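Local structure of probable transcriptional regulator, LysR family protein (Rhodococcus sp., 2QL3) at residues H104-L109 / L149-L154; V57-L63 / V182-W188; V92-L98 / K172-E176; R142-R147 / E165-V169. The protein probably regulates transcription by binding DNA, a task of the whole protein, of which this chain is the C-terminal, substrate-binding-type domain. One frame throughout, in Å; residues are numbered along the deposited sequence.

Contact 1: residues H104-L109 / L149-L154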
# COMPACT_ATOMS: atom_id res chain seq x y z
N HIS A 104 -18.65 -5.99 -16.23
CA HIS A 104 -17.30 -6.57 -16.03
C HIS A 104 -16.97 -6.49 -14.54
O HIS A 104 -17.40 -5.54 -13.86
CB HIS A 104 -16.26 -5.77 -16.81
CG HIS A 104 -16.32 -5.96 -18.28
ND1 HIS A 104 -17.08 -5.14 -19.10
CD2 HIS A 104 -15.71 -6.84 -19.10
CE1 HIS A 104 -16.95 -5.54 -20.35
NE2 HIS A 104 -16.12 -6.56 -20.38
N PRO A 105 -16.19 -7.48 -14.03
CA PRO A 105 -15.91 -7.55 -12.60
C PRO A 105 -15.07 -6.37 -12.17
O PRO A 105 -14.12 -6.04 -12.85
CB PRO A 105 -15.02 -8.81 -12.46
CG PRO A 105 -14.67 -9.24 -13.78
CD PRO A 105 -15.57 -8.59 -14.78
N MSE A 106 -15.39 -5.74 -11.04
CA MSE A 106 -14.59 -4.65 -10.57
C MSE A 106 -13.69 -5.06 -9.39
O MSE A 106 -14.05 -5.92 -8.62
CB MSE A 106 -15.49 -3.42 -10.20
CG MSE A 106 -14.68 -2.17 -9.76
SE MSE A 106 -15.80 -1.06 -8.60
CE MSE A 106 -14.67 0.62 -8.58
N VAL A 107 -12.49 -4.44 -9.30
CA VAL A 107 -11.59 -4.51 -8.14
C VAL A 107 -11.81 -3.16 -7.45
O VAL A 107 -11.54 -2.10 -8.04
CB VAL A 107 -10.08 -4.64 -8.54
CG1 VAL A 107 -9.17 -4.59 -7.32
CG2 VAL A 107 -9.82 -5.93 -9.27
N LEU A 108 -12.39 -3.19 -6.26
CA LEU A 108 -12.76 -1.99 -5.51
C LEU A 108 -11.69 -1.64 -4.47
O LEU A 108 -11.31 -2.46 -3.62
CB LEU A 108 -14.12 -2.20 -4.83
CG LEU A 108 -14.59 -1.15 -3.84
CD1 LEU A 108 -15.03 0.04 -4.59
CD2 LEU A 108 -15.75 -1.63 -2.94
N LEU A 109 -11.18 -0.41 -4.56
CA LEU A 109 -10.35 0.13 -3.48
C LEU A 109 -11.28 0.60 -2.35
O LEU A 109 -12.04 1.54 -2.51
CB LEU A 109 -9.48 1.29 -3.99
CG LEU A 109 -8.54 1.84 -2.88
CD1 LEU A 109 -7.55 0.74 -2.43
CD2 LEU A 109 -7.81 3.07 -3.32
N LEU A 149 -7.71 -9.32 -13.06
CA LEU A 149 -8.79 -9.71 -12.14
C LEU A 149 -10.00 -8.75 -12.09
O LEU A 149 -11.04 -9.06 -11.47
CB LEU A 149 -8.18 -9.89 -10.73
CG LEU A 149 -7.19 -11.03 -10.55
CD1 LEU A 149 -6.47 -10.86 -9.22
CD2 LEU A 149 -7.96 -12.35 -10.52
N GLY A 150 -9.86 -7.58 -12.72
CA GLY A 150 -10.99 -6.73 -13.04
C GLY A 150 -10.54 -5.31 -13.45
O GLY A 150 -9.44 -5.12 -13.89
N TRP A 151 -11.45 -4.33 -13.37
CA TRP A 151 -11.13 -2.94 -13.66
C TRP A 151 -11.25 -2.19 -12.34
O TRP A 151 -12.00 -2.63 -11.44
CB TRP A 151 -12.11 -2.38 -14.71
CG TRP A 151 -13.59 -2.41 -14.33
CD1 TRP A 151 -14.48 -3.42 -14.59
CD2 TRP A 151 -14.33 -1.40 -13.65
NE1 TRP A 151 -15.72 -3.10 -14.11
CE2 TRP A 151 -15.66 -1.87 -13.52
CE3 TRP A 151 -14.00 -0.14 -13.11
CZ2 TRP A 151 -16.66 -1.12 -12.90
CZ3 TRP A 151 -15.00 0.61 -12.51
CH2 TRP A 151 -16.32 0.12 -12.41
N THR A 152 -10.58 -1.05 -12.21
CA THR A 152 -10.83 -0.21 -11.06
C THR A 152 -11.03 1.25 -11.40
O THR A 152 -10.92 1.67 -12.55
CB THR A 152 -9.76 -0.39 -9.92
OG1 THR A 152 -10.33 0.07 -8.68
CG2 THR A 152 -8.41 0.36 -10.25
N LEU A 153 -11.32 2.05 -10.40
CA LEU A 153 -11.15 3.49 -10.55
C LEU A 153 -10.35 4.05 -9.41
O LEU A 153 -10.54 3.65 -8.27
CB LEU A 153 -12.49 4.21 -10.72
CG LEU A 153 -13.66 4.20 -9.76
CD1 LEU A 153 -13.66 5.53 -9.03
CD2 LEU A 153 -14.95 4.06 -10.52
N LEU A 154 -9.46 4.98 -9.75
CA LEU A 154 -8.46 5.53 -8.83
C LEU A 154 -8.36 7.04 -9.01
O LEU A 154 -8.52 7.58 -10.11
CB LEU A 154 -7.07 4.89 -9.07
CG LEU A 154 -6.86 3.36 -8.80
CD1 LEU A 154 -5.52 2.92 -9.30
CD2 LEU A 154 -7.09 2.87 -7.33
O HOH W 1 -12.00 1.54 -6.59
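W151 meets H104, P105 and M106 through a polar ring edge and an apolar ring face. At the edge, W151 NE1 donates to H104 O at 3.0 Å. This bond is bent: its N-H...O angle is 147°, and the donor stands well above the carbonyl plane instead of on a lone pair. NE1 also makes a weak bond to L101 O. The backbone of W151 is satisfied on both sides. W151 N donates to P105 O at 3.2 Å, in that carbonyl's plane, and W151 O accepts from V107 N at 2.8 Å with a straighter N-H...O angle of 166°. V107 O finds a side-chain donor, T152 OG1, only 2.6 Å away and nearly along the C=O axis. With OG1 anti to the backbone N (chi1 -159°), the hydroxyl is aimed at the other strand. Its proton spent there, T152 OG1 accepts from a water that itself accepts from L109 N at 2.9 Å.

Over the indole, CG of selenomethionine M106 lies almost on the normal through the centre of the six-membered ring of W151, a CH-pi contact. The extended chain beyond puts SE in an oblique Met-aromatic position and brings M106 CE to 3.9 Å from L153 CG. A side chain on G150 would collide with P105 O. Since strand 106-109 pairs with 131-135, while T152 bonds to V82 of strand 69-84, the single bridge between M106 and W151 joins that strand pair to the mixed sheet through 152-154, consistent with one continuous lobe sheet as in periplasmic-binding-protein folds.

Contact 2: residues V57-L63 / V182-W188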
# COMPACT_ATOMS: atom_id res chain seq x y z
N VAL A 57 -1.59 19.33 11.20
CA VAL A 57 -2.15 19.45 9.87
C VAL A 57 -2.37 18.05 9.30
O VAL A 57 -1.85 17.06 9.82
CB VAL A 57 -1.26 20.30 8.89
CG1 VAL A 57 -1.06 21.73 9.40
CG2 VAL A 57 0.10 19.65 8.67
N ALA A 58 -3.22 17.99 8.28
CA ALA A 58 -3.53 16.75 7.56
C ALA A 58 -3.48 17.05 6.05
O ALA A 58 -3.90 18.15 5.59
CB ALA A 58 -4.94 16.27 7.97
N ILE A 59 -2.95 16.10 5.29
CA ILE A 59 -3.03 16.12 3.85
C ILE A 59 -4.10 15.11 3.48
O ILE A 59 -3.96 13.92 3.75
CB ILE A 59 -1.72 15.70 3.19
CG1 ILE A 59 -0.54 16.58 3.71
CG2 ILE A 59 -1.85 15.73 1.66
CD1 ILE A 59 -0.70 18.05 3.50
N VAL A 60 -5.20 15.59 2.89
CA VAL A 60 -6.37 14.73 2.67
C VAL A 60 -7.07 15.02 1.36
O VAL A 60 -6.91 16.09 0.78
CB VAL A 60 -7.44 14.85 3.83
CG1 VAL A 60 -6.92 14.23 5.07
CG2 VAL A 60 -7.84 16.30 4.09
N TYR A 61 -7.89 14.08 0.88
CA TYR A 61 -8.85 14.44 -0.14
C TYR A 61 -9.95 15.28 0.47
O TYR A 61 -10.44 14.99 1.56
CB TYR A 61 -9.49 13.23 -0.80
CG TYR A 61 -8.58 12.16 -1.35
CD1 TYR A 61 -7.81 12.38 -2.49
CD2 TYR A 61 -8.56 10.89 -0.78
CE1 TYR A 61 -7.03 11.36 -3.04
CE2 TYR A 61 -7.74 9.87 -1.30
CZ TYR A 61 -6.98 10.12 -2.44
OH TYR A 61 -6.19 9.13 -2.99
N ASP A 62 -10.39 16.31 -0.24
CA ASP A 62 -11.51 17.13 0.23
C ASP A 62 -12.79 16.41 -0.18
O ASP A 62 -13.44 16.79 -1.18
CB ASP A 62 -11.42 18.52 -0.41
CG ASP A 62 -12.47 19.50 0.10
OD1 ASP A 62 -13.18 19.29 1.13
OD2 ASP A 62 -12.58 20.52 -0.58
N LEU A 63 -13.09 15.34 0.56
CA LEU A 63 -14.33 14.55 0.51
C LEU A 63 -14.79 14.27 1.94
O LEU A 63 -14.02 13.76 2.79
CB LEU A 63 -14.13 13.20 -0.24
CG LEU A 63 -13.69 13.24 -1.69
CD1 LEU A 63 -13.28 11.91 -2.21
CD2 LEU A 63 -14.79 13.83 -2.57
N VAL A 182 -11.48 15.82 -7.77
CA VAL A 182 -11.32 15.78 -6.34
C VAL A 182 -10.04 16.51 -6.01
O VAL A 182 -8.98 16.20 -6.57
CB VAL A 182 -11.26 14.30 -5.82
CG1 VAL A 182 -11.00 14.25 -4.28
CG2 VAL A 182 -12.53 13.57 -6.18
N ALA A 183 -10.17 17.47 -5.11
CA ALA A 183 -9.05 18.20 -4.57
C ALA A 183 -8.38 17.41 -3.46
O ALA A 183 -9.04 16.80 -2.61
CB ALA A 183 -9.51 19.56 -4.06
N VAL A 184 -7.06 17.43 -3.51
CA VAL A 184 -6.21 17.13 -2.41
C VAL A 184 -5.90 18.48 -1.73
O VAL A 184 -5.43 19.46 -2.37
CB VAL A 184 -4.97 16.43 -2.89
CG1 VAL A 184 -4.03 16.03 -1.70
CG2 VAL A 184 -5.36 15.17 -3.70
N VAL A 185 -6.16 18.52 -0.42
CA VAL A 185 -5.96 19.72 0.40
C VAL A 185 -4.95 19.52 1.55
O VAL A 185 -4.74 18.39 2.01
CB VAL A 185 -7.31 20.21 0.96
CG1 VAL A 185 -8.30 20.56 -0.21
CG2 VAL A 185 -7.95 19.15 1.95
N VAL A 186 -4.29 20.60 1.97
CA VAL A 186 -3.75 20.72 3.35
C VAL A 186 -4.86 21.24 4.30
O VAL A 186 -5.57 22.19 3.97
CB VAL A 186 -2.45 21.56 3.45
CG1 VAL A 186 -2.66 23.08 3.07
CG2 VAL A 186 -1.81 21.43 4.88
N ALA A 187 -5.07 20.58 5.43
CA ALA A 187 -6.17 20.96 6.31
C ALA A 187 -5.74 21.13 7.75
O ALA A 187 -4.75 20.56 8.20
CB ALA A 187 -7.34 19.89 6.20
N TRP A 188 -6.45 21.98 8.48
CA TRP A 188 -6.23 22.14 9.90
C TRP A 188 -7.53 22.60 10.52
O TRP A 188 -8.40 23.06 9.82
CB TRP A 188 -5.11 23.13 10.21
CG TRP A 188 -5.38 24.55 9.76
CD1 TRP A 188 -5.88 25.57 10.51
CD2 TRP A 188 -5.21 25.06 8.43
NE1 TRP A 188 -6.01 26.72 9.73
CE2 TRP A 188 -5.61 26.44 8.46
CE3 TRP A 188 -4.75 24.51 7.22
CZ2 TRP A 188 -5.53 27.27 7.33
CZ3 TRP A 188 -4.68 25.32 6.09
CH2 TRP A 188 -5.08 26.69 6.16
O HOH W 2 -12.96 17.64 -3.80
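The ring of Y61 lies obliquely against V182 and V184, with Y61 CD1 3.9 Å from V184 CG2, while Y61 CB takes up V182 CG1 at the same distance. The indole of W188 turns out of the contact toward I202 of helix 196-205, leaving CB as its part nearest V57. Both aromatics sit on an antiparallel strand pair crossing at 151°. Strand 182-189, arriving late in the chain, lies between 57-61 and 69-84 and runs against both, the strand order expected of a type 2 periplasmic-binding-protein lobe.

A58 with A187 and V60 with V185 are hydrogen-bonded pairs. The straightest of their bonds is V185 N to V60 O, 2.8 Å with an N-H...O angle of 171°. I59-V186 and Y61-V184, the non-hydrogen-bonded pairs, put their side chains on the other face. There I59 spans two partners: CG2, anti to the backbone N, reaches V184 CG1 at 4.0 Å, and CD1 reaches V186 CG2 at 3.8 Å. With an alanine at I59 both CG2 and CD1 are gone, which would probably leave V184 CG1 and V186 CG2 facing a gap on that face.

Past Y61 the chain bends in an inverse gamma turn centred on D62, whose N still bonds A183 O. One water closes this end, donating to D62 O at 2.8 Å and accepting from A183 N at 3.1 Å.

Contact 3: residues V92-L98 / K172-E176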
# COMPACT_ATOMS: atom_id res chain seq x y z
N VAL A 92 -10.20 0.32 -26.34
CA VAL A 92 -10.94 1.61 -26.39
C VAL A 92 -10.01 2.79 -26.55
O VAL A 92 -9.34 3.21 -25.60
CB VAL A 92 -11.95 1.85 -25.17
CG1 VAL A 92 -12.33 3.33 -25.01
CG2 VAL A 92 -13.23 1.02 -25.34
N ASP A 93 -9.96 3.30 -27.77
CA ASP A 93 -9.38 4.61 -28.01
C ASP A 93 -10.20 5.76 -27.36
O ASP A 93 -11.40 5.88 -27.56
CB ASP A 93 -9.24 4.84 -29.51
CG ASP A 93 -8.36 6.01 -29.82
OD1 ASP A 93 -7.34 6.19 -29.12
OD2 ASP A 93 -8.68 6.76 -30.76
N GLY A 94 -9.54 6.62 -26.60
CA GLY A 94 -10.19 7.75 -25.92
C GLY A 94 -10.82 7.34 -24.58
O GLY A 94 -10.50 6.29 -24.03
N PRO A 95 -11.73 8.18 -24.06
CA PRO A 95 -12.29 7.91 -22.74
C PRO A 95 -13.30 6.73 -22.71
O PRO A 95 -13.91 6.40 -23.74
CB PRO A 95 -12.98 9.22 -22.38
CG PRO A 95 -12.52 10.23 -23.42
CD PRO A 95 -12.29 9.41 -24.64
N VAL A 96 -13.47 6.10 -21.55
CA VAL A 96 -14.49 5.03 -21.47
C VAL A 96 -15.76 5.62 -20.89
O VAL A 96 -15.69 6.52 -20.09
CB VAL A 96 -14.06 3.81 -20.61
CG1 VAL A 96 -12.80 3.15 -21.17
CG2 VAL A 96 -13.88 4.20 -19.18
N ARG A 97 -16.92 5.16 -21.33
CA ARG A 97 -18.09 5.42 -20.53
C ARG A 97 -18.25 4.27 -19.55
O ARG A 97 -18.25 3.11 -19.93
CB ARG A 97 -19.37 5.67 -21.31
CG ARG A 97 -19.43 5.31 -22.74
CD ARG A 97 -20.68 6.01 -23.39
NE ARG A 97 -21.43 6.75 -22.37
CZ ARG A 97 -22.48 6.30 -21.68
NH1 ARG A 97 -23.05 7.10 -20.76
NH2 ARG A 97 -22.97 5.07 -21.90
N LEU A 98 -18.32 4.62 -18.28
CA LEU A 98 -18.25 3.64 -17.21
C LEU A 98 -19.36 2.62 -17.39
O LEU A 98 -19.18 1.44 -17.10
CB LEU A 98 -18.48 4.38 -15.92
CG LEU A 98 -17.53 4.34 -14.74
CD1 LEU A 98 -17.73 5.65 -14.03
CD2 LEU A 98 -17.94 3.20 -13.86
N LYS A 172 -7.39 5.13 -18.23
CA LYS A 172 -8.24 5.85 -19.16
C LYS A 172 -9.14 6.88 -18.48
O LYS A 172 -9.67 6.60 -17.37
CB LYS A 172 -9.10 4.86 -19.93
CG LYS A 172 -8.27 3.85 -20.67
CD LYS A 172 -9.07 3.17 -21.69
CE LYS A 172 -8.47 3.46 -23.03
NZ LYS A 172 -7.75 2.24 -23.43
N PRO A 173 -9.33 8.05 -19.15
CA PRO A 173 -10.29 9.03 -18.65
C PRO A 173 -11.74 8.52 -18.82
O PRO A 173 -12.02 7.73 -19.70
CB PRO A 173 -10.09 10.25 -19.59
CG PRO A 173 -8.95 9.93 -20.51
CD PRO A 173 -8.72 8.45 -20.43
N ILE A 174 -12.62 8.99 -17.94
CA ILE A 174 -14.05 8.74 -17.96
C ILE A 174 -14.85 9.89 -18.59
O ILE A 174 -14.54 11.05 -18.40
CB ILE A 174 -14.56 8.47 -16.49
CG1 ILE A 174 -13.76 7.32 -15.85
CG2 ILE A 174 -16.11 8.22 -16.50
CD1 ILE A 174 -13.43 7.44 -14.33
N ALA A 175 -15.86 9.56 -19.39
CA ALA A 175 -16.70 10.55 -20.01
C ALA A 175 -18.15 10.10 -19.96
O ALA A 175 -18.46 8.92 -19.68
CB ALA A 175 -16.26 10.82 -21.44
N GLU A 176 -19.02 11.06 -20.25
CA GLU A 176 -20.48 10.92 -20.27
C GLU A 176 -21.14 10.14 -19.14
O GLU A 176 -21.61 9.02 -19.38
CB GLU A 176 -21.02 10.45 -21.62
CG GLU A 176 -20.14 9.59 -22.41
CD GLU A 176 -20.12 10.00 -23.87
OE1 GLU A 176 -21.21 9.98 -24.50
OE2 GLU A 176 -19.02 10.33 -24.37
O HOH W 3 -18.99 7.44 -17.48
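A single beta bridge between V96 and I174 fastens the loop that follows strand 69-84 to the segment 172-176, which continues from strand 169-173. V96 N donates to P173 O at 2.9 Å, and V96 O accepts from A175 N at 3.1 Å. One residue thus bonds to both neighbours of its partner, the pattern of a parallel bridge, and the pairing of P95, V96 and R97 with P173, I174 and A175 runs in the same direction on both chains. On one flank P95 CB packs 3.8 Å from A175 CB; on another, V96 CG1 meets K172 CD, also at 3.8 Å, the two side chains crossing at about a right angle. K172 itself is backbone-bonded to V81 of strand 69-84, so the bridge extends outward from the mixed sheet of the periplasmic-binding-protein fold, at a margin where that sheet passes into loops. G94, just before P95, has backbone angles that would jam any side chain against the preceding carbonyl.

Inward from the bridge, L98 CD1 touches I174 CG2 at 3.9 Å, and L98 also packs on V121, C122 and A125 of helix 114-125. The outer end is polar. R97 NH1 donates to the backbone carbonyl E176 O at 2.8 Å, whereas the salt bridge from R97 NE to E176 OE1 is long, 3.9 Å, its guanidinium and carboxylate planes being 74° apart. R97 NE is buried with no hydrogen-bond partner. Nearly eclipsed torsions (chi1 16°, chi3 -2°) suggest strain in this arginine, or an imprecisely placed chain. Beside it a water accepts from L98 N and donates to A175 O at 2.7 Å.

Contact 4: residues R142-R147 / E165-V169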
# COMPACT_ATOMS: atom_id res chain seq x y z
N ARG A 142 -4.13 -1.89 -8.05
CA ARG A 142 -3.40 -1.77 -9.35
C ARG A 142 -2.84 -3.10 -9.78
O ARG A 142 -2.99 -3.46 -10.96
CB ARG A 142 -2.21 -0.79 -9.25
CG ARG A 142 -2.60 0.63 -9.02
CD ARG A 142 -1.35 1.54 -8.88
NE ARG A 142 -0.74 1.80 -10.19
CZ ARG A 142 0.47 1.42 -10.57
NH1 ARG A 142 0.92 1.76 -11.78
NH2 ARG A 142 1.24 0.72 -9.76
N ALA A 143 -2.27 -3.85 -8.83
CA ALA A 143 -1.68 -5.16 -9.18
C ALA A 143 -2.74 -6.18 -9.64
O ALA A 143 -2.50 -6.93 -10.59
CB ALA A 143 -0.92 -5.73 -8.02
N PHE A 144 -3.90 -6.20 -8.97
CA PHE A 144 -5.01 -7.08 -9.36
C PHE A 144 -5.51 -6.72 -10.77
O PHE A 144 -5.71 -7.58 -11.62
CB PHE A 144 -6.16 -7.04 -8.34
CG PHE A 144 -6.03 -7.99 -7.16
CD1 PHE A 144 -4.82 -8.40 -6.70
CD2 PHE A 144 -7.18 -8.44 -6.50
CE1 PHE A 144 -4.69 -9.27 -5.63
CE2 PHE A 144 -7.06 -9.33 -5.41
CZ PHE A 144 -5.82 -9.71 -4.96
N VAL A 145 -5.75 -5.45 -11.03
CA VAL A 145 -6.19 -5.01 -12.35
C VAL A 145 -5.13 -5.32 -13.45
O VAL A 145 -5.48 -5.76 -14.55
CB VAL A 145 -6.56 -3.47 -12.30
CG1 VAL A 145 -6.69 -2.90 -13.67
CG2 VAL A 145 -7.89 -3.25 -11.51
N GLY A 146 -3.85 -5.11 -13.16
CA GLY A 146 -2.80 -5.33 -14.15
C GLY A 146 -2.72 -6.81 -14.54
O GLY A 146 -2.45 -7.16 -15.68
N ARG A 147 -2.99 -7.68 -13.56
CA ARG A 147 -3.06 -9.12 -13.76
C ARG A 147 -4.37 -9.63 -14.44
O ARG A 147 -4.42 -10.72 -14.90
CB ARG A 147 -2.75 -9.85 -12.42
CG ARG A 147 -2.83 -11.35 -12.49
CD ARG A 147 -1.80 -12.00 -13.46
NE ARG A 147 -0.42 -11.76 -13.02
CZ ARG A 147 0.66 -12.40 -13.49
NH1 ARG A 147 0.55 -13.33 -14.42
NH2 ARG A 147 1.86 -12.11 -13.00
N GLU A 165 4.25 -6.69 -9.80
CA GLU A 165 4.61 -7.88 -10.55
C GLU A 165 5.28 -7.55 -11.90
O GLU A 165 5.68 -8.46 -12.62
CB GLU A 165 3.40 -8.73 -10.84
CG GLU A 165 2.57 -9.07 -9.66
CD GLU A 165 1.44 -10.02 -10.01
OE1 GLU A 165 0.61 -9.66 -10.89
OE2 GLU A 165 1.40 -11.13 -9.42
N GLY A 166 5.44 -6.27 -12.22
CA GLY A 166 6.03 -5.85 -13.49
C GLY A 166 5.04 -5.88 -14.64
O GLY A 166 5.46 -6.02 -15.80
N LEU A 167 3.73 -5.79 -14.34
CA LEU A 167 2.73 -5.77 -15.39
C LEU A 167 2.24 -4.35 -15.67
O LEU A 167 2.28 -3.51 -14.76
CB LEU A 167 1.56 -6.67 -15.04
CG LEU A 167 1.88 -8.14 -15.08
CD1 LEU A 167 0.61 -8.90 -14.85
CD2 LEU A 167 2.54 -8.60 -16.43
N PRO A 168 1.81 -4.08 -16.92
CA PRO A 168 1.39 -2.70 -17.18
C PRO A 168 -0.05 -2.53 -16.77
O PRO A 168 -0.82 -3.48 -16.59
CB PRO A 168 1.55 -2.55 -18.68
CG PRO A 168 1.18 -3.91 -19.20
CD PRO A 168 1.70 -4.91 -18.15
N VAL A 169 -0.41 -1.28 -16.63
CA VAL A 169 -1.75 -0.94 -16.32
C VAL A 169 -2.11 0.12 -17.37
O VAL A 169 -1.24 0.86 -17.85
CB VAL A 169 -1.71 -0.47 -14.86
CG1 VAL A 169 -1.86 1.00 -14.71
CG2 VAL A 169 -2.49 -1.44 -13.94
O HOH W 4 0.15 -7.03 -11.61
O HOH W 5 -1.69 -5.80 -17.75
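V169, E165 and R147 bury the greatest areas where the 142-147 part of helix 138-147 meets the loop leading into strand 169-173, a helix-to-loop contact in one alpha/beta lobe of the periplasmic-binding-protein fold. V169 pushes CG2 against the helix backbone, 3.6 Å from R142 O and 3.9 Å from G146 CA. A side chain on G146 would point toward the loop, so the approach is close there. V169 CG1 approaches the guanidinium of R142 obliquely; the strongest partner of that arginine is E139.

E165 and R147 form the polar half. R147 NE donates to E165 OE1 at 3.2 Å with an N-H...O angle of 164°, the oxygen lying in the guanidinium plane; NH2 adds a weak bond to the same OE1. The carboxylate is turned 74° from that plane, so the two groups do not form a coplanar pair of bonds. Chi2 and chi3 of R147, both 63°, fold the chain so that one guanidinium face receives L167 CD1, 3.5 Å from R147 NE. A leucine in place of R147 would probably leave the E165 carboxylate without its charged mate and L167 without the flat face it rests on. E165 OE2 has a weak bond to S22 N of the second subunit, which also packs Y25 on R147, so this pair borders the dimer interface.

Two waters link the segments. One donates to A143 O and to E165 OE1, 2.8 Å from the latter; the other donates to G146 O at 2.6 Å and to P168 O at 2.7 Å.

Contact 1 shares a side of the chain's centre with contacts 3 and 4, the three centres lying 12 to 20 Å apart, while contact 2 stands 25 to 28 Å from all three, in the other part of the fold. Contacts 1, 2 and 3 reach the same mixed sheet. Contact 2 spans the longest chain interval, 57 to 188, and encloses the rest; contact 3, from 92 to 176, encloses contacts 1 and 4, which alternate along the sequence. Contact 1 touches both neighbours: W151 packs on L98 of contact 3, and V145 of contact 4 packs on the backbone of 150-152. This is consistent with a bilobed periplasmic-binding-protein-like domain, in which the chain passes between lobes, with contact 4 also beside the second subunit.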